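Local coordinates for PlzA (Borrelia burgdorferi, PDB 7MIE), which binds the bacterial second messenger c-di-GMP and probably serves as a signalling receptor in the Lyme disease spirochaete, at residues A[231-236]-A[276-281]; A[87-92]-A[121-126]; A[28-33]-A[74-79]; A[55-60]-A[66-71]; A[46-51]-A[156-161]. All coordinates share one frame; numbering follows the deposited sequence.

Following the chain from the N terminus, contact 3 opens first, in helix 26-36, and closes at 74-79 in the turn after strand 65-74. Contact 5 opens within that span and closes only at 156-161, so the two cross. Contact 4, a beta hairpin, opens and closes inside both. Contact 2 starts after contact 3 has closed, lies wholly within the span of contact 5 and docks helix 88-94 on the same N-terminal sheet. Contact 1 follows in series and packs the C-terminal helix against the c-di-GMP-binding PilZ sheet. Through a probable hydrogen bond from H280 to the carbonyl of I71, that helix also reaches contact 4, tying the two halves together.

Contact 1 of 5, residues A[231-236]-A[276-281]; sequences FSFEFI and TMLIHD
In the PilZ half of the protein, whose antiparallel sheet carries c-di-GMP sites, L278 of the C-terminal helix 273-283 points at F233, the last residue of strand 228-233, and F235 in the loop just after it. Its two methyl branches divide the work. CD2 lies 4.0 Å from CZ of F233, the far end of that ring, while CD1 lies 4.1 Å from CE1 of F235. L278 and F233 come from opposite directions, whereas L278 and F235 slide past one another; both rings are met obliquely. With CG of F233 lodged between its backbone N and carbonyl carbon (chi1 47°), the ring leans out of the strand toward the helix. Leucine suits the helix position because its forked end can serve two rings, and long aromatic side chains suit so wide a backbone separation, 10.2 Å between the CA atoms of F235 and L278. F233 rests on I185, and F235 on I240 of the next strand. The side chain of F233 is about 11 Å from bound c-di-GMP, near the site but not in it. The contact is entirely apolar: 111 Å² of buried surface at relaxed van der Waals distances implies holding by hydrophobic burial and dispersion.

Contact 2 of 5, residues A[87-92]-A[121-126]; sequences TVLPAL and VKLLSA. With EDO (1,2-ethanediol), chain F.
Apolar packing of L89 and L92 on L123 and A126 joins helix 88-94 to strand 119-131 in the N-terminal sheet. CD1 of L89 is the main touching branch, 3.6 Å from CD2 of L123 and 3.9 Å from CB of A126. The L89 and L123 side chains cross at about a right angle, each with CG swung opposite its backbone N (chi1 -173° in L89), which carries the methyls between helix and strand. Deeper in, CD1 of L92 approaches the same CD2 of L123 at 4.2 Å, and L92 goes on to cover I62 and L139. The A126 methyl gives L89 a second small apolar surface, and the L89-A126 and L92-L123 backbones are about equally far apart. The backbone prepares this surface: L124 and S125 both face T140 in a classic beta bulge, and L123 and A126, three residues apart, both point to the helix. Polar contact belongs to the other side of the strand. There S125 OG donates a 2.6 Å hydrogen bond to O2 of a 1,2-ethanediol, probably from the crystallisation liquor, which T140 OG1 and L138 O also hold. Between helix and strand themselves the chemistry is aliphatic and non-directional, implying cohesion set by shape and burial.

Contact 3 of 5, residues A[28-33]-A[74-79]; sequences RKIRDY and ISMDSL
M76 curls its thioether round toward the flank of Y33 and the side of I30 on helix 26-36. The methionine chain bends at both of its outer torsions (chi2 -53°), so that CE comes back against the helix and meets CB of Y33 at 3.7 Å. SD runs alongside at 3.8 Å from the same CB of Y33. Relative to the aromatic ring the sulfur is oblique, 5.3 Å from SD to the Y33 ring centroid and 44° off the ring normal, a Met-aromatic contact. K29 lies on the opposite side of the ring, its NZ 3.5 Å above the plane of Y33 and over the centre. M76 sits in the turn of a beta hairpin, between strands 65-74 and 78-84, where S75 N bonds S78 O at 2.8 Å; this tight turn offers the side chain to the helix, and a flexible, unbranched methionine can curl its end against the helix. I30 crosses the end of M76 at a slant, with its CG2 branch 4.1 Å from M76 CE. Beyond the contact, I30 and Y33 both pack on helix 149-164, and the phenol oxygen of Y33 leads away from the turn to hydrogen-bond D160.

Contact 4 of 5, residues A[55-60]-A[66-71]; sequences RNTIEM and TAFGVI
The F68 ring carries the E59 side chain on one face, CB of E59 standing 3.7 Å above its plane and shifted toward the rim, a CH-pi contact. The extended glutamate runs on past the CZ end of the ring, its carboxylate plane 20° from the ring plane, while T57 brings CG2 obliquely to within 3.6 Å of F68 CD2. The other flat group, the amide of N56, gives ND2 to I71 O in a weak 3.0 Å hydrogen bond; ND2 also bonds N284, and OD1 receives N49, fixing the amide's rotation. These residues decorate the antiparallel hairpin of strands 57-62 and 65-74. I58 with G69 and M60 with A67 are its hydrogen-bonded pairs, M60 N reaching A67 O at 2.8 Å along a nearly straight line (175°). T57 with V70 and E59 with F68 are the non-hydrogen-bonded pairs, their side chains sharing one face. I58, M60 and A67 lie on the opposite face, where M60 and A67 meet V88 of helix 88-94. Glycine at 69 leaves CG2 of I58 resting on the backbone, 3.8 Å from G69 O. Near the turn, T66 OG1 donates to E59 OE2 at a doubtful 2.4 Å, a spacing too short to be taken literally, and R61 forms a salt bridge with that same carboxylate oxygen.

Contact 5 of 5, residues A[46-51]-A[156-161]; sequences TEINSF and GKLLDL
L158 and F51 leave their helices in different ways and still converge. CG of L158 stands opposite its carbonyl carbon (chi1 -69°), sending the forked end toward helix 46-52, whereas F51 has CG opposite its backbone N (chi1 174°), which lays the ring out toward helix 149-164. I48, one turn before F51, brings its tip nearer than its CB direction would suggest. The result is helix-helix packing within the PilZN3 domain, between a short helix early in the chain and the long helix near the end of the N-terminal half, with 104 residues, mostly sheet and loop, between the two segments. The helices stay well apart, the CA atoms of I48 and L158 being 9.0 Å from each other, so long side chains must bridge the distance: leucine supplies a branched end, isoleucine a CD1 methyl carried out beyond its beta branch and phenylalanine a broad surface. Both I48 and F51 slide past L158 in opposite directions, and the F51 ring is met obliquely. K154, of the same helix as L158, makes a cation-pi contact with F51 and a hydrogen bond to its carbonyl O. D160, also of that helix, is bonded to Y37. The side chain of I48 is about 9 Å from that of R168, a c-di-GMP-binding residue. At the touching surface, L158 offers CD2 to I48 CD1 at 4.1 Å, and its CG lies 4.0 Å from F51 CE2.

Contact 1 of 5, residues A[231-236]-A[276-281]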
# COMPACT_ATOMS: atom_id res chain seq x y z
N PHE A 231 -16.35 2.99 -11.77
CA PHE A 231 -16.18 1.55 -11.72
C PHE A 231 -16.69 1.07 -10.38
O PHE A 231 -16.37 1.65 -9.35
CB PHE A 231 -14.68 1.23 -11.89
CG PHE A 231 -14.23 -0.18 -11.58
CD1 PHE A 231 -14.63 -1.24 -12.37
CD2 PHE A 231 -13.34 -0.43 -10.53
CE1 PHE A 231 -14.16 -2.53 -12.12
CE2 PHE A 231 -12.87 -1.72 -10.28
CZ PHE A 231 -13.29 -2.76 -11.07
N SER A 232 -17.50 0.01 -10.39
CA SER A 232 -18.04 -0.46 -9.14
C SER A 232 -18.21 -1.97 -9.15
O SER A 232 -18.31 -2.62 -10.21
CB SER A 232 -19.37 0.25 -8.83
OG SER A 232 -20.38 -0.20 -9.70
N PHE A 233 -18.20 -2.52 -7.94
CA PHE A 233 -18.51 -3.93 -7.76
C PHE A 233 -19.08 -4.16 -6.37
O PHE A 233 -18.84 -3.40 -5.45
CB PHE A 233 -17.25 -4.78 -7.93
CG PHE A 233 -16.04 -4.27 -7.17
CD1 PHE A 233 -15.17 -3.35 -7.75
CD2 PHE A 233 -15.74 -4.76 -5.90
CE1 PHE A 233 -14.05 -2.91 -7.06
CE2 PHE A 233 -14.61 -4.32 -5.22
CZ PHE A 233 -13.76 -3.40 -5.80
N GLU A 234 -19.81 -5.28 -6.23
CA GLU A 234 -20.46 -5.58 -4.96
C GLU A 234 -19.36 -5.86 -3.94
O GLU A 234 -18.37 -6.51 -4.25
CB GLU A 234 -21.37 -6.80 -5.10
CG GLU A 234 -22.54 -6.57 -6.03
CD GLU A 234 -23.90 -6.31 -5.38
OE1 GLU A 234 -24.92 -6.59 -6.04
OE2 GLU A 234 -23.93 -5.79 -4.24
N PHE A 235 -19.56 -5.31 -2.75
CA PHE A 235 -18.59 -5.44 -1.68
C PHE A 235 -19.31 -5.17 -0.36
O PHE A 235 -20.16 -4.28 -0.30
CB PHE A 235 -17.42 -4.49 -1.90
CG PHE A 235 -16.21 -4.74 -1.03
CD1 PHE A 235 -15.48 -5.91 -1.14
CD2 PHE A 235 -15.82 -3.80 -0.08
CE1 PHE A 235 -14.38 -6.13 -0.32
CE2 PHE A 235 -14.70 -4.02 0.72
CZ PHE A 235 -13.99 -5.19 0.59
N ILE A 236 -18.94 -5.96 0.65
CA ILE A 236 -19.52 -5.95 1.99
C ILE A 236 -20.88 -5.24 2.00
O ILE A 236 -20.91 -4.04 2.34
CB ILE A 236 -18.51 -5.40 3.03
CG1 ILE A 236 -17.16 -6.13 2.94
CG2 ILE A 236 -19.08 -5.47 4.44
CD1 ILE A 236 -17.26 -7.65 2.84
N THR A 276 -8.17 0.48 -1.56
CA THR A 276 -6.74 0.41 -1.35
C THR A 276 -6.39 -0.74 -0.41
O THR A 276 -5.44 -1.51 -0.64
CB THR A 276 -6.21 1.74 -0.80
OG1 THR A 276 -6.53 2.72 -1.80
CG2 THR A 276 -4.70 1.67 -0.65
N MET A 277 -7.17 -0.86 0.68
CA MET A 277 -6.89 -1.93 1.65
C MET A 277 -7.24 -3.33 1.09
O MET A 277 -6.59 -4.32 1.45
CB MET A 277 -7.67 -1.70 2.95
CG MET A 277 -7.17 -0.55 3.81
SD MET A 277 -5.41 -0.61 4.17
CE MET A 277 -5.13 0.88 5.14
N LEU A 278 -8.21 -3.45 0.18
CA LEU A 278 -8.48 -4.72 -0.49
C LEU A 278 -7.25 -5.17 -1.29
O LEU A 278 -6.89 -6.36 -1.28
CB LEU A 278 -9.70 -4.54 -1.42
CG LEU A 278 -9.95 -5.60 -2.49
CD1 LEU A 278 -10.63 -6.80 -1.84
CD2 LEU A 278 -10.90 -5.05 -3.56
N ILE A 279 -6.62 -4.24 -2.00
CA ILE A 279 -5.42 -4.57 -2.76
C ILE A 279 -4.25 -4.89 -1.82
O ILE A 279 -3.55 -5.89 -2.00
CB ILE A 279 -5.06 -3.45 -3.76
CG1 ILE A 279 -6.24 -3.19 -4.71
CG2 ILE A 279 -3.78 -3.81 -4.54
CD1 ILE A 279 -6.65 -4.40 -5.57
N HIS A 280 -4.07 -4.05 -0.80
CA HIS A 280 -3.02 -4.33 0.17
C HIS A 280 -3.20 -5.73 0.79
O HIS A 280 -2.22 -6.47 0.89
CB HIS A 280 -3.04 -3.23 1.24
CG HIS A 280 -1.90 -3.41 2.20
ND1 HIS A 280 -2.05 -4.14 3.37
CD2 HIS A 280 -0.63 -2.94 2.18
CE1 HIS A 280 -0.90 -4.11 4.04
NE2 HIS A 280 -0.03 -3.40 3.33
N ASP A 281 -4.44 -6.08 1.17
CA ASP A 281 -4.73 -7.38 1.79
C ASP A 281 -4.30 -8.52 0.86
O ASP A 281 -3.80 -9.55 1.32
CB ASP A 281 -6.23 -7.48 2.14
CG ASP A 281 -6.61 -8.88 2.60
OD1 ASP A 281 -6.26 -9.21 3.77
OD2 ASP A 281 -7.20 -9.64 1.78

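Contact 2 of 5, residues A[87-92]-A[121-126]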
# COMPACT_ATOMS: atom_id res chain seq x y z
N THR A 87 -4.28 -1.43 20.55
CA THR A 87 -3.03 -2.12 20.84
C THR A 87 -1.90 -1.08 20.95
O THR A 87 -1.71 -0.48 22.03
CB THR A 87 -2.77 -3.30 19.87
OG1 THR A 87 -2.57 -2.81 18.54
CG2 THR A 87 -3.92 -4.29 19.81
N VAL A 88 -1.26 -0.77 19.81
CA VAL A 88 -0.06 0.05 19.78
C VAL A 88 -0.41 1.51 20.07
O VAL A 88 0.35 2.21 20.72
CB VAL A 88 0.69 -0.16 18.45
CG1 VAL A 88 1.81 0.85 18.23
CG2 VAL A 88 1.28 -1.59 18.45
N LEU A 89 -1.57 1.97 19.59
CA LEU A 89 -1.81 3.41 19.58
C LEU A 89 -1.91 3.91 21.03
O LEU A 89 -1.18 4.83 21.39
CB LEU A 89 -3.05 3.76 18.73
CG LEU A 89 -3.29 5.27 18.53
CD1 LEU A 89 -2.06 5.99 18.00
CD2 LEU A 89 -4.51 5.55 17.66
N PRO A 90 -2.72 3.29 21.92
CA PRO A 90 -2.73 3.69 23.32
C PRO A 90 -1.40 3.42 24.05
O PRO A 90 -1.02 4.19 24.95
CB PRO A 90 -3.95 2.98 23.93
CG PRO A 90 -4.32 1.88 22.96
CD PRO A 90 -3.72 2.25 21.62
N ALA A 91 -0.72 2.32 23.71
CA ALA A 91 0.58 2.04 24.33
C ALA A 91 1.56 3.16 24.01
O ALA A 91 2.37 3.56 24.85
CB ALA A 91 1.14 0.70 23.91
N LEU A 92 1.54 3.66 22.76
CA LEU A 92 2.46 4.74 22.39
C LEU A 92 2.15 5.99 23.19
O LEU A 92 3.07 6.68 23.59
CB LEU A 92 2.34 5.07 20.89
CG LEU A 92 3.08 4.11 19.96
CD1 LEU A 92 2.64 4.39 18.52
CD2 LEU A 92 4.59 4.27 20.09
N VAL A 121 11.52 5.41 16.74
CA VAL A 121 10.53 6.13 15.94
C VAL A 121 9.64 7.01 16.81
O VAL A 121 9.53 6.82 18.04
CB VAL A 121 9.65 5.17 15.11
CG1 VAL A 121 10.48 4.36 14.09
CG2 VAL A 121 8.80 4.27 16.01
N LYS A 122 8.99 7.99 16.18
CA LYS A 122 8.00 8.80 16.88
C LYS A 122 6.73 8.84 16.03
O LYS A 122 6.78 8.86 14.79
CB LYS A 122 8.55 10.20 17.18
CG LYS A 122 8.96 11.04 15.98
CD LYS A 122 9.12 12.53 16.30
CE LYS A 122 8.95 13.39 15.06
NZ LYS A 122 9.63 14.71 15.16
N LEU A 123 5.59 8.83 16.71
CA LEU A 123 4.31 8.82 16.01
C LEU A 123 4.03 10.23 15.48
O LEU A 123 3.99 11.18 16.27
CB LEU A 123 3.21 8.41 17.00
CG LEU A 123 1.79 8.31 16.41
CD1 LEU A 123 1.71 7.15 15.41
CD2 LEU A 123 0.79 8.08 17.56
N LEU A 124 3.75 10.35 14.18
CA LEU A 124 3.40 11.65 13.61
C LEU A 124 1.89 11.84 13.49
O LEU A 124 1.40 12.97 13.62
CB LEU A 124 4.03 11.85 12.22
CG LEU A 124 5.55 11.87 12.18
CD1 LEU A 124 6.02 12.15 10.74
CD2 LEU A 124 6.11 12.92 13.12
N SER A 125 1.18 10.77 13.13
CA SER A 125 -0.23 10.83 12.83
C SER A 125 -0.80 9.42 12.92
O SER A 125 -0.02 8.47 12.83
CB SER A 125 -0.42 11.34 11.39
OG SER A 125 -1.82 11.59 11.18
N ALA A 126 -2.13 9.30 13.07
CA ALA A 126 -2.81 8.01 13.08
C ALA A 126 -4.23 8.20 12.57
O ALA A 126 -4.83 9.29 12.71
CB ALA A 126 -2.85 7.49 14.51
C1 EDO F . -2.47 7.58 8.74
O1 EDO F . -1.34 7.55 9.63
C2 EDO F . -3.20 8.84 8.57
O2 EDO F . -2.78 9.81 9.52

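Contact 3 of 5, residues A[28-33]-A[74-79]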
# COMPACT_ATOMS: atom_id res chain seq x y z
N ARG A 28 24.20 11.92 1.25
CA ARG A 28 23.82 13.19 0.65
C ARG A 28 22.65 12.97 -0.30
O ARG A 28 21.71 13.74 -0.28
CB ARG A 28 24.96 13.86 -0.11
CG ARG A 28 24.49 15.07 -0.90
CD ARG A 28 25.74 15.67 -1.50
NE ARG A 28 25.46 16.98 -2.03
CZ ARG A 28 26.40 17.87 -2.33
NH1 ARG A 28 27.68 17.58 -2.13
NH2 ARG A 28 26.06 19.05 -2.82
N LYS A 29 22.75 11.93 -1.14
CA LYS A 29 21.67 11.59 -2.05
C LYS A 29 20.40 11.29 -1.27
O LYS A 29 19.33 11.70 -1.69
CB LYS A 29 22.05 10.39 -2.93
CG LYS A 29 21.07 10.13 -4.07
CD LYS A 29 21.18 11.14 -5.20
CE LYS A 29 19.87 11.37 -5.92
NZ LYS A 29 18.92 12.15 -5.08
N ILE A 30 20.52 10.59 -0.13
CA ILE A 30 19.34 10.27 0.66
C ILE A 30 18.71 11.53 1.27
O ILE A 30 17.49 11.64 1.28
CB ILE A 30 19.66 9.21 1.75
CG1 ILE A 30 19.89 7.86 1.07
CG2 ILE A 30 18.62 9.16 2.87
CD1 ILE A 30 20.74 6.88 1.88
N ARG A 31 19.54 12.50 1.69
CA ARG A 31 19.05 13.79 2.18
C ARG A 31 18.32 14.55 1.07
O ARG A 31 17.25 15.13 1.32
CB ARG A 31 20.20 14.64 2.75
CG ARG A 31 20.74 14.12 4.08
CD ARG A 31 21.90 14.89 4.72
NE ARG A 31 23.10 15.16 3.92
CZ ARG A 31 23.27 16.25 3.18
NH1 ARG A 31 22.31 17.16 3.16
NH2 ARG A 31 24.37 16.45 2.48
N ASP A 32 18.87 14.54 -0.15
CA ASP A 32 18.21 15.20 -1.29
C ASP A 32 16.85 14.56 -1.57
O ASP A 32 15.84 15.24 -1.77
CB ASP A 32 19.01 15.08 -2.59
CG ASP A 32 20.40 15.74 -2.56
OD1 ASP A 32 20.65 16.58 -1.67
OD2 ASP A 32 21.23 15.35 -3.42
N TYR A 33 16.77 13.22 -1.56
CA TYR A 33 15.51 12.55 -1.79
C TYR A 33 14.49 12.83 -0.68
O TYR A 33 13.32 13.00 -0.98
CB TYR A 33 15.74 11.03 -1.76
CG TYR A 33 16.15 10.41 -3.07
CD1 TYR A 33 15.42 10.65 -4.22
CD2 TYR A 33 17.18 9.49 -3.11
CE1 TYR A 33 15.77 10.03 -5.41
CE2 TYR A 33 17.51 8.82 -4.29
CZ TYR A 33 16.78 9.09 -5.44
OH TYR A 33 17.12 8.50 -6.64
N ILE A 74 5.95 3.01 2.57
CA ILE A 74 7.25 3.46 3.05
C ILE A 74 7.61 4.77 2.38
O ILE A 74 7.28 4.98 1.21
CB ILE A 74 8.29 2.35 2.82
CG1 ILE A 74 9.62 2.68 3.49
CG2 ILE A 74 8.47 2.07 1.32
CD1 ILE A 74 10.51 1.44 3.67
N SER A 75 8.35 5.60 3.12
CA SER A 75 8.73 6.92 2.63
C SER A 75 10.21 7.13 2.95
O SER A 75 10.88 6.20 3.39
CB SER A 75 7.89 7.98 3.28
OG SER A 75 6.50 7.87 2.93
N MET A 76 10.77 8.32 2.64
CA MET A 76 12.21 8.46 2.81
C MET A 76 12.65 8.43 4.27
O MET A 76 13.76 7.96 4.58
CB MET A 76 12.68 9.79 2.22
CG MET A 76 12.70 9.74 0.70
SD MET A 76 13.61 8.37 -0.07
CE MET A 76 15.18 8.43 0.79
N ASP A 77 11.81 8.99 5.15
CA ASP A 77 12.25 9.00 6.54
C ASP A 77 11.13 8.62 7.49
O ASP A 77 11.18 8.94 8.68
CB ASP A 77 12.98 10.28 6.92
CG ASP A 77 12.15 11.52 6.66
OD1 ASP A 77 10.93 11.47 6.93
OD2 ASP A 77 12.73 12.50 6.11
N SER A 78 10.15 7.90 6.95
CA SER A 78 9.02 7.48 7.77
C SER A 78 8.39 6.30 7.06
O SER A 78 8.75 6.01 5.91
CB SER A 78 7.98 8.60 7.95
OG SER A 78 7.42 9.01 6.69
N LEU A 79 7.48 5.62 7.77
CA LEU A 79 6.69 4.59 7.13
C LEU A 79 5.33 4.53 7.81
O LEU A 79 5.13 5.16 8.85
CB LEU A 79 7.49 3.27 7.14
CG LEU A 79 7.49 2.42 8.42
CD1 LEU A 79 8.44 1.20 8.23
CD2 LEU A 79 7.90 3.22 9.65

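Contact 4 of 5, residues A[55-60]-A[66-71]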
# COMPACT_ATOMS: atom_id res chain seq x y z
N ARG A 55 10.79 -7.68 4.74
CA ARG A 55 9.58 -8.42 5.10
C ARG A 55 8.48 -7.40 5.43
O ARG A 55 8.75 -6.32 5.94
CB ARG A 55 9.86 -9.14 6.44
CG ARG A 55 8.96 -10.32 6.76
CD ARG A 55 9.51 -11.06 8.00
NE ARG A 55 10.93 -11.49 7.94
CZ ARG A 55 11.54 -12.27 8.85
NH1 ARG A 55 12.82 -12.60 8.72
NH2 ARG A 55 10.87 -12.71 9.90
N ASN A 56 7.23 -7.75 5.14
CA ASN A 56 6.17 -6.79 5.32
C ASN A 56 5.66 -6.80 6.75
O ASN A 56 4.90 -5.94 7.12
CB ASN A 56 5.05 -6.98 4.29
CG ASN A 56 4.55 -5.65 3.74
OD1 ASN A 56 5.34 -4.72 3.55
ND2 ASN A 56 3.23 -5.53 3.62
N THR A 57 6.06 -7.81 7.53
CA THR A 57 5.67 -7.92 8.92
C THR A 57 6.74 -7.22 9.74
O THR A 57 7.93 -7.31 9.46
CB THR A 57 5.48 -9.40 9.30
OG1 THR A 57 4.29 -9.82 8.62
CG2 THR A 57 5.24 -9.60 10.78
N ILE A 58 6.33 -6.52 10.81
CA ILE A 58 7.31 -5.75 11.54
C ILE A 58 6.92 -5.77 13.03
O ILE A 58 5.75 -5.59 13.33
CB ILE A 58 7.31 -4.32 11.02
CG1 ILE A 58 8.46 -3.54 11.62
CG2 ILE A 58 5.96 -3.59 11.12
CD1 ILE A 58 8.95 -2.53 10.61
N GLU A 59 7.93 -5.82 13.90
CA GLU A 59 7.70 -5.77 15.34
C GLU A 59 7.89 -4.36 15.88
O GLU A 59 8.89 -3.69 15.57
CB GLU A 59 8.70 -6.72 16.01
CG GLU A 59 8.34 -6.93 17.47
CD GLU A 59 9.32 -7.81 18.26
OE1 GLU A 59 10.26 -8.37 17.66
OE2 GLU A 59 9.07 -7.97 19.50
N MET A 60 6.93 -3.87 16.68
CA MET A 60 7.09 -2.62 17.40
C MET A 60 7.28 -2.91 18.89
O MET A 60 6.54 -3.73 19.42
CB MET A 60 5.81 -1.80 17.24
CG MET A 60 5.57 -0.82 18.37
SD MET A 60 6.41 0.72 18.02
CE MET A 60 5.37 1.17 16.62
N THR A 66 5.23 -5.46 23.28
CA THR A 66 5.61 -5.77 21.90
C THR A 66 4.37 -6.12 21.06
O THR A 66 3.41 -6.72 21.58
CB THR A 66 6.69 -6.85 21.92
OG1 THR A 66 7.34 -6.77 20.65
CG2 THR A 66 6.15 -8.22 22.27
N ALA A 67 4.39 -5.76 19.75
CA ALA A 67 3.29 -6.13 18.88
C ALA A 67 3.80 -6.19 17.44
O ALA A 67 4.68 -5.42 17.08
CB ALA A 67 2.15 -5.11 18.94
N PHE A 68 3.16 -7.08 16.66
CA PHE A 68 3.51 -7.17 15.24
C PHE A 68 2.45 -6.45 14.44
O PHE A 68 1.25 -6.65 14.65
CB PHE A 68 3.59 -8.64 14.79
CG PHE A 68 4.88 -9.28 15.18
CD1 PHE A 68 5.05 -9.84 16.44
CD2 PHE A 68 5.97 -9.27 14.31
CE1 PHE A 68 6.27 -10.39 16.79
CE2 PHE A 68 7.19 -9.82 14.67
CZ PHE A 68 7.33 -10.38 15.92
N GLY A 69 2.90 -5.70 13.41
CA GLY A 69 1.97 -5.08 12.48
C GLY A 69 2.46 -5.33 11.05
O GLY A 69 3.28 -6.22 10.85
N VAL A 70 1.87 -4.61 10.10
CA VAL A 70 2.19 -4.87 8.70
C VAL A 70 2.48 -3.50 8.09
O VAL A 70 1.84 -2.50 8.41
CB VAL A 70 0.94 -5.51 8.05
CG1 VAL A 70 1.16 -5.73 6.57
CG2 VAL A 70 0.68 -6.90 8.67
N ILE A 71 3.45 -3.45 7.15
CA ILE A 71 3.76 -2.18 6.53
C ILE A 71 2.72 -1.91 5.45
O ILE A 71 2.47 -2.76 4.56
CB ILE A 71 5.17 -2.21 5.92
CG1 ILE A 71 6.24 -2.65 6.91
CG2 ILE A 71 5.51 -0.88 5.25
CD1 ILE A 71 7.66 -2.83 6.33

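Contact 5 of 5, residues A[46-51]-A[156-161]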
# COMPACT_ATOMS: atom_id res chain seq x y z
N THR A 46 4.14 -7.38 -3.19
CA THR A 46 5.11 -8.46 -3.21
C THR A 46 6.41 -8.05 -3.92
O THR A 46 7.51 -8.29 -3.39
CB THR A 46 4.46 -9.71 -3.83
OG1 THR A 46 3.34 -9.99 -2.99
CG2 THR A 46 5.39 -10.92 -3.79
N GLU A 47 6.28 -7.46 -5.12
CA GLU A 47 7.45 -7.06 -5.88
C GLU A 47 8.26 -5.95 -5.19
O GLU A 47 9.49 -5.96 -5.30
CB GLU A 47 7.10 -6.64 -7.31
CG GLU A 47 6.62 -7.80 -8.17
CD GLU A 47 6.63 -7.43 -9.64
OE1 GLU A 47 6.98 -8.30 -10.45
OE2 GLU A 47 6.30 -6.26 -9.98
N ILE A 48 7.59 -5.03 -4.49
CA ILE A 48 8.31 -3.98 -3.77
C ILE A 48 9.10 -4.61 -2.62
O ILE A 48 10.27 -4.30 -2.42
CB ILE A 48 7.36 -2.88 -3.25
CG1 ILE A 48 6.64 -2.21 -4.43
CG2 ILE A 48 8.11 -1.86 -2.40
CD1 ILE A 48 7.58 -1.55 -5.38
N ASN A 49 8.45 -5.49 -1.85
CA ASN A 49 9.14 -6.14 -0.74
C ASN A 49 10.35 -6.93 -1.24
O ASN A 49 11.38 -6.90 -0.59
CB ASN A 49 8.21 -7.04 0.08
CG ASN A 49 7.27 -6.17 0.91
OD1 ASN A 49 6.21 -5.77 0.45
ND2 ASN A 49 7.70 -5.76 2.10
N SER A 50 10.21 -7.60 -2.38
CA SER A 50 11.29 -8.36 -2.99
C SER A 50 12.46 -7.45 -3.36
O SER A 50 13.62 -7.73 -3.05
CB SER A 50 10.80 -9.06 -4.23
OG SER A 50 10.09 -10.20 -3.84
N PHE A 51 12.15 -6.35 -4.06
CA PHE A 51 13.18 -5.39 -4.44
C PHE A 51 13.93 -4.83 -3.24
O PHE A 51 15.18 -4.76 -3.22
CB PHE A 51 12.55 -4.28 -5.30
CG PHE A 51 13.47 -3.14 -5.66
CD1 PHE A 51 14.58 -3.35 -6.48
CD2 PHE A 51 13.21 -1.84 -5.24
CE1 PHE A 51 15.43 -2.29 -6.79
CE2 PHE A 51 14.04 -0.78 -5.59
CZ PHE A 51 15.16 -0.99 -6.38
N GLY A 156 14.01 6.01 -2.67
CA GLY A 156 14.12 7.23 -3.48
C GLY A 156 14.02 6.93 -4.97
O GLY A 156 13.31 7.64 -5.71
N LYS A 157 14.62 5.83 -5.40
CA LYS A 157 14.52 5.46 -6.81
C LYS A 157 13.08 5.12 -7.20
O LYS A 157 12.63 5.44 -8.31
CB LYS A 157 15.46 4.28 -7.11
CG LYS A 157 16.94 4.67 -7.03
CD LYS A 157 17.88 3.49 -7.08
CE LYS A 157 19.29 3.88 -7.49
NZ LYS A 157 20.07 2.65 -7.77
N LEU A 158 12.36 4.43 -6.31
CA LEU A 158 10.95 4.15 -6.56
C LEU A 158 10.12 5.42 -6.59
O LEU A 158 9.21 5.54 -7.42
CB LEU A 158 10.39 3.22 -5.47
CG LEU A 158 10.96 1.78 -5.51
CD1 LEU A 158 10.59 1.07 -4.20
CD2 LEU A 158 10.42 1.02 -6.72
N LEU A 159 10.45 6.40 -5.73
CA LEU A 159 9.72 7.67 -5.76
C LEU A 159 10.02 8.45 -7.06
O LEU A 159 9.11 9.04 -7.60
CB LEU A 159 10.04 8.52 -4.52
CG LEU A 159 9.46 7.96 -3.22
CD1 LEU A 159 10.17 8.55 -2.02
CD2 LEU A 159 7.93 8.23 -3.18
N ASP A 160 11.24 8.38 -7.58
CA ASP A 160 11.53 8.97 -8.88
C ASP A 160 10.64 8.37 -9.96
O ASP A 160 10.09 9.09 -10.78
CB ASP A 160 12.96 8.65 -9.32
CG ASP A 160 14.03 9.46 -8.63
OD1 ASP A 160 13.72 10.57 -8.09
OD2 ASP A 160 15.21 8.99 -8.71
N LEU A 161 10.47 7.06 -9.93
CA LEU A 161 9.62 6.39 -10.92
C LEU A 161 8.16 6.77 -10.73
O LEU A 161 7.44 7.00 -11.70
CB LEU A 161 9.80 4.88 -10.82
CG LEU A 161 11.22 4.39 -11.14
CD1 LEU A 161 11.25 2.86 -11.02
CD2 LEU A 161 11.64 4.82 -12.56